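Local coordinates for carboxypeptidase A (Helicoverpa armigera, PDB 1JQG), which probably removes single residues from the carboxyl ends of peptides as a zinc metallocarboxypeptidase of the insect mid-gut, made as a pro-enzyme, at residues V173-E184 and R298-S307. Sequence-based numbering, arbitrary orientation.
With ZN (zinc ion), chain B.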
loop_
_atom_site.group_PDB
_atom_site.type_symbol
_atom_site.label_atom_id
_atom_site.label_comp_id
_atom_site.label_asym_id
_atom_site.label_seq_id
_atom_site.Cartn_x
_atom_site.Cartn_y
_atom_site.Cartn_z
ATOM N N VAL A 173 20.226 -6.167 3.328
ATOM C CA VAL A 173 19.071 -5.542 3.954
ATOM C C VAL A 173 17.785 -5.636 3.115
ATOM O O VAL A 173 17.763 -5.448 1.884
ATOM C CB VAL A 173 19.375 -4.054 4.192
ATOM C CG1 VAL A 173 18.227 -3.273 4.807
ATOM C CG2 VAL A 173 20.575 -3.910 5.107
ATOM N N VAL A 174 16.702 -5.986 3.752
ATOM C CA VAL A 174 15.381 -6.073 3.160
ATOM C C VAL A 174 14.437 -5.049 3.813
ATOM O O VAL A 174 14.197 -5.113 5.024
ATOM C CB VAL A 174 14.794 -7.497 3.323
ATOM C CG1 VAL A 174 13.352 -7.553 2.818
ATOM C CG2 VAL A 174 15.694 -8.493 2.613
ATOM N N MET A 175 14.024 -4.045 3.045
ATOM C CA MET A 175 13.145 -3.021 3.609
ATOM C C MET A 175 11.706 -3.381 3.270
ATOM O O MET A 175 11.395 -3.795 2.161
ATOM C CB MET A 175 13.523 -1.602 3.145
ATOM C CG MET A 175 12.887 -0.530 4.013
ATOM S SD MET A 175 13.331 1.120 3.546
ATOM C CE MET A 175 11.925 2.031 4.182
ATOM N N MET A 176 10.812 -3.113 4.204
ATOM C CA MET A 176 9.369 -3.350 3.985
ATOM C C MET A 176 8.532 -2.251 4.614
ATOM O O MET A 176 8.879 -1.700 5.664
ATOM C CB MET A 176 9.109 -4.701 4.611
ATOM C CG MET A 176 7.707 -5.230 4.562
ATOM S SD MET A 176 7.589 -6.575 5.779
ATOM C CE MET A 176 9.047 -7.494 5.377
ATOM N N GLN A 177 7.490 -1.824 3.922
ATOM C CA GLN A 177 6.626 -0.759 4.448
ATOM C C GLN A 177 5.171 -0.923 4.052
ATOM O O GLN A 177 4.856 -1.509 3.056
ATOM C CB GLN A 177 7.040 0.645 3.989
ATOM C CG GLN A 177 7.085 0.814 2.474
ATOM C CD GLN A 177 7.518 2.203 2.058
ATOM O OE1 GLN A 177 8.594 2.607 2.495
ATOM N NE2 GLN A 177 6.698 2.891 1.255
ATOM N N SER A 178 4.273 -0.316 4.801
ATOM C CA SER A 178 2.858 -0.377 4.555
ATOM C C SER A 178 2.151 0.899 5.011
ATOM O O SER A 178 2.762 1.737 5.635
ATOM C CB SER A 178 2.210 -1.626 5.209
ATOM O OG SER A 178 2.284 -1.618 6.618
ATOM N N LEU A 179 0.888 1.032 4.595
ATOM C CA LEU A 179 0.058 2.161 4.967
ATOM C C LEU A 179 0.512 3.503 4.420
ATOM O O LEU A 179 0.159 4.539 4.926
ATOM C CB LEU A 179 -0.148 2.208 6.479
ATOM C CG LEU A 179 -1.106 1.154 7.077
ATOM C CD1 LEU A 179 -1.310 1.345 8.571
ATOM C CD2 LEU A 179 -2.473 1.093 6.411
ATOM N N LEU A 180 1.184 3.524 3.288
ATOM C CA LEU A 180 1.560 4.731 2.580
ATOM C C LEU A 180 0.267 5.444 2.134
ATOM O O LEU A 180 0.147 6.667 2.253
ATOM C CB LEU A 180 2.500 4.416 1.422
ATOM C CG LEU A 180 3.219 5.599 0.767
ATOM C CD1 LEU A 180 4.098 6.271 1.775
ATOM C CD2 LEU A 180 4.015 5.248 -0.477
ATOM N N HIS A 181 -0.674 4.672 1.614
ATOM C CA HIS A 181 -2.026 5.088 1.324
ATOM C C HIS A 181 -2.890 4.604 2.491
ATOM O O HIS A 181 -3.314 3.434 2.629
ATOM C CB HIS A 181 -2.495 4.494 0.011
ATOM C CG HIS A 181 -1.936 5.165 -1.191
ATOM N ND1 HIS A 181 -1.668 4.595 -2.370
ATOM C CD2 HIS A 181 -1.560 6.436 -1.474
ATOM C CE1 HIS A 181 -1.194 5.275 -3.356
ATOM N NE2 HIS A 181 -1.119 6.469 -2.781
ATOM N N CYS A 182 -3.192 5.506 3.415
ATOM C CA CYS A 182 -3.865 5.214 4.652
ATOM C C CYS A 182 -5.145 4.440 4.625
ATOM O O CYS A 182 -5.469 3.785 5.623
ATOM C CB CYS A 182 -3.965 6.563 5.334
ATOM S SG CYS A 182 -4.714 7.909 4.430
ATOM N N ARG A 183 -5.876 4.392 3.537
ATOM C CA ARG A 183 -7.144 3.668 3.452
ATOM C C ARG A 183 -6.956 2.182 3.165
ATOM O O ARG A 183 -7.898 1.383 3.269
ATOM C CB ARG A 183 -8.073 4.193 2.378
ATOM C CG ARG A 183 -7.583 4.141 0.958
ATOM C CD ARG A 183 -8.514 4.879 0.009
ATOM N NE ARG A 183 -8.203 4.606 -1.402
ATOM C CZ ARG A 183 -8.803 5.262 -2.392
ATOM N NH1 ARG A 183 -9.737 6.163 -2.148
ATOM N NH2 ARG A 183 -8.561 5.009 -3.654
ATOM N N GLU A 184 -5.725 1.804 2.792
ATOM C CA GLU A 184 -5.442 0.394 2.544
ATOM C C GLU A 184 -5.096 -0.374 3.819
ATOM O O GLU A 184 -3.933 -0.722 4.040
ATOM C CB GLU A 184 -4.317 0.273 1.521
ATOM C CG GLU A 184 -4.605 1.029 0.267
ATOM C CD GLU A 184 -3.389 1.148 -0.617
ATOM O OE1 GLU A 184 -3.753 1.745 -1.667
ATOM O OE2 GLU A 184 -2.328 0.710 -0.211
ATOM N N ARG A 298 23.877 -1.624 1.018
ATOM C CA ARG A 298 23.613 -3.047 1.032
ATOM C C ARG A 298 22.153 -3.489 1.002
ATOM O O ARG A 298 21.849 -4.642 1.314
ATOM C CB ARG A 298 24.339 -3.672 2.243
ATOM C CG ARG A 298 23.809 -3.187 3.593
ATOM C CD ARG A 298 24.816 -3.621 4.670
ATOM N NE ARG A 298 24.386 -3.208 5.980
ATOM C CZ ARG A 298 23.788 -3.923 6.911
ATOM N NH1 ARG A 298 23.531 -5.205 6.657
ATOM N NH2 ARG A 298 23.451 -3.385 8.095
ATOM N N MET A 299 21.245 -2.634 0.580
ATOM C CA MET A 299 19.832 -2.965 0.435
ATOM C C MET A 299 19.589 -3.903 -0.751
ATOM O O MET A 299 19.860 -3.491 -1.890
ATOM C CB MET A 299 18.963 -1.710 0.211
ATOM C CG MET A 299 17.471 -2.006 0.348
ATOM S SD MET A 299 16.401 -0.593 0.315
ATOM C CE MET A 299 16.823 0.199 1.893
ATOM N N ALA A 300 19.118 -5.121 -0.448
ATOM C CA ALA A 300 18.898 -6.092 -1.528
ATOM C C ALA A 300 17.456 -6.083 -2.045
ATOM O O ALA A 300 17.271 -6.350 -3.238
ATOM C CB ALA A 300 19.260 -7.508 -1.104
ATOM N N LEU A 301 16.488 -5.801 -1.184
ATOM C CA LEU A 301 15.087 -5.883 -1.588
ATOM C C LEU A 301 14.257 -4.798 -0.869
ATOM O O LEU A 301 14.511 -4.537 0.335
ATOM C CB LEU A 301 14.464 -7.248 -1.239
ATOM C CG LEU A 301 13.014 -7.496 -1.602
ATOM C CD1 LEU A 301 12.687 -7.402 -3.100
ATOM C CD2 LEU A 301 12.592 -8.883 -1.101
ATOM N N TYR A 302 13.381 -4.188 -1.656
ATOM C CA TYR A 302 12.497 -3.161 -1.141
ATOM C C TYR A 302 11.048 -3.473 -1.531
ATOM O O TYR A 302 10.774 -3.656 -2.723
ATOM C CB TYR A 302 12.889 -1.781 -1.686
ATOM C CG TYR A 302 11.981 -0.650 -1.284
ATOM C CD1 TYR A 302 12.202 0.053 -0.112
ATOM C CD2 TYR A 302 10.884 -0.271 -2.083
ATOM C CE1 TYR A 302 11.413 1.120 0.288
ATOM C CE2 TYR A 302 10.072 0.801 -1.698
ATOM C CZ TYR A 302 10.362 1.491 -0.509
ATOM O OH TYR A 302 9.531 2.505 -0.160
ATOM N N LEU A 303 10.155 -3.459 -0.546
ATOM C CA LEU A 303 8.768 -3.792 -0.778
ATOM C C LEU A 303 7.822 -2.711 -0.256
ATOM O O LEU A 303 7.773 -2.388 0.922
ATOM C CB LEU A 303 8.414 -5.167 -0.180
ATOM C CG LEU A 303 9.226 -6.370 -0.649
ATOM C CD1 LEU A 303 8.845 -7.645 0.083
ATOM C CD2 LEU A 303 9.104 -6.583 -2.156
ATOM N N ASP A 304 7.029 -2.151 -1.144
ATOM C CA ASP A 304 5.996 -1.170 -0.797
ATOM C C ASP A 304 4.654 -1.886 -0.887
ATOM O O ASP A 304 4.147 -2.125 -1.997
ATOM C CB ASP A 304 6.064 0.016 -1.769
ATOM C CG ASP A 304 5.146 1.152 -1.379
ATOM O OD1 ASP A 304 4.616 1.186 -0.255
ATOM O OD2 ASP A 304 4.944 2.053 -2.230
ATOM N N ILE A 305 4.106 -2.237 0.261
ATOM C CA ILE A 305 2.879 -3.013 0.330
ATOM C C ILE A 305 1.626 -2.167 0.238
ATOM O O ILE A 305 1.258 -1.442 1.160
ATOM C CB ILE A 305 2.852 -3.936 1.585
ATOM C CG1 ILE A 305 4.108 -4.855 1.515
ATOM C CG2 ILE A 305 1.610 -4.805 1.647
ATOM C CD1 ILE A 305 4.313 -5.749 2.719
ATOM N N HIS A 306 0.878 -2.366 -0.839
ATOM C CA HIS A 306 -0.392 -1.719 -1.045
ATOM C C HIS A 306 -1.520 -2.763 -1.157
ATOM O O HIS A 306 -1.377 -3.956 -1.092
ATOM C CB HIS A 306 -0.407 -0.903 -2.362
ATOM C CG HIS A 306 0.523 0.262 -2.330
ATOM N ND1 HIS A 306 0.134 1.540 -2.118
ATOM C CD2 HIS A 306 1.870 0.417 -2.448
ATOM C CE1 HIS A 306 1.034 2.452 -2.151
ATOM N NE2 HIS A 306 2.143 1.760 -2.330
ATOM N N SER A 307 -2.711 -2.197 -1.260
ATOM C CA SER A 307 -3.944 -2.822 -1.467
ATOM C C SER A 307 -4.907 -1.958 -2.351
ATOM O O SER A 307 -4.675 -0.752 -2.456
ATOM C CB SER A 307 -4.818 -3.218 -0.270
ATOM O OG SER A 307 -5.535 -2.114 0.263
HETATM ZN ZN ZN B . -1.942 2.418 -2.823
HETATM O O HOH W 1 2.668 1.231 1.755
HETATM O O HOH W 2 -2.284 2.070 -5.218
#
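Asp304 OD1 takes two hydrogen bonds: one from Gln177 NE2 at 3.1 Å, which meets the carboxylate from above its plane, and one from a water. That water also donates to Ile305 O and accepts from Leu180 N, tying the loop at Leu180 to strand 299-307. The other oxygen, OD2, accepts from His306 NE2 at 2.8 Å; the donor bond lies near the plane of the imidazole, which, with the zinc at ND1, holds the ring's rotation and would be expected to polarise the ring toward the metal. His306 ND1 binds the zinc at 2.4 Å, and His181 ND1, Glu184 OE1 and a water complete its four ligands here; behind His181, NE2 bonds Asp252 OD2, a second-shell carboxylate. Glu184 OE2 accepts a hydrogen bond from Ser307 N (3.1 Å), met from above the carboxylate plane. The Gln177 amide stands almost perpendicular to the Asp304 carboxylate (83°); with CG between backbone N and carbonyl carbon (chi1 57°) and the chain then extended, the Gln177 side chain places OE1 2.8 Å from Tyr302 OH, a weak bond. With an alanine here, Asp304 OD1 would probably lose one of its two donors and the Tyr302 hydroxyl this acceptor. Farther back along the strand, Met175 SD lies at the edge of the Tyr302 ring, 3.8 Å from CE1, a Met-aromatic contact. The backbones run parallel, as the alternating bonds Met175 N to Leu301 O (2.8 Å) and Leu303 N to Met175 O (3.0 Å) establish. A beta bulge shifts the register after Val173, whose O receives Ala300 N and, weakly, Leu301 N. The pair lies centrally in the mixed eight-stranded sheet, between strands 212-216 and 377-383; helix 187-200 covers Met176 and Ser178 on one face, helix 366-373 Gln177, Tyr302 and Asp304 on the other.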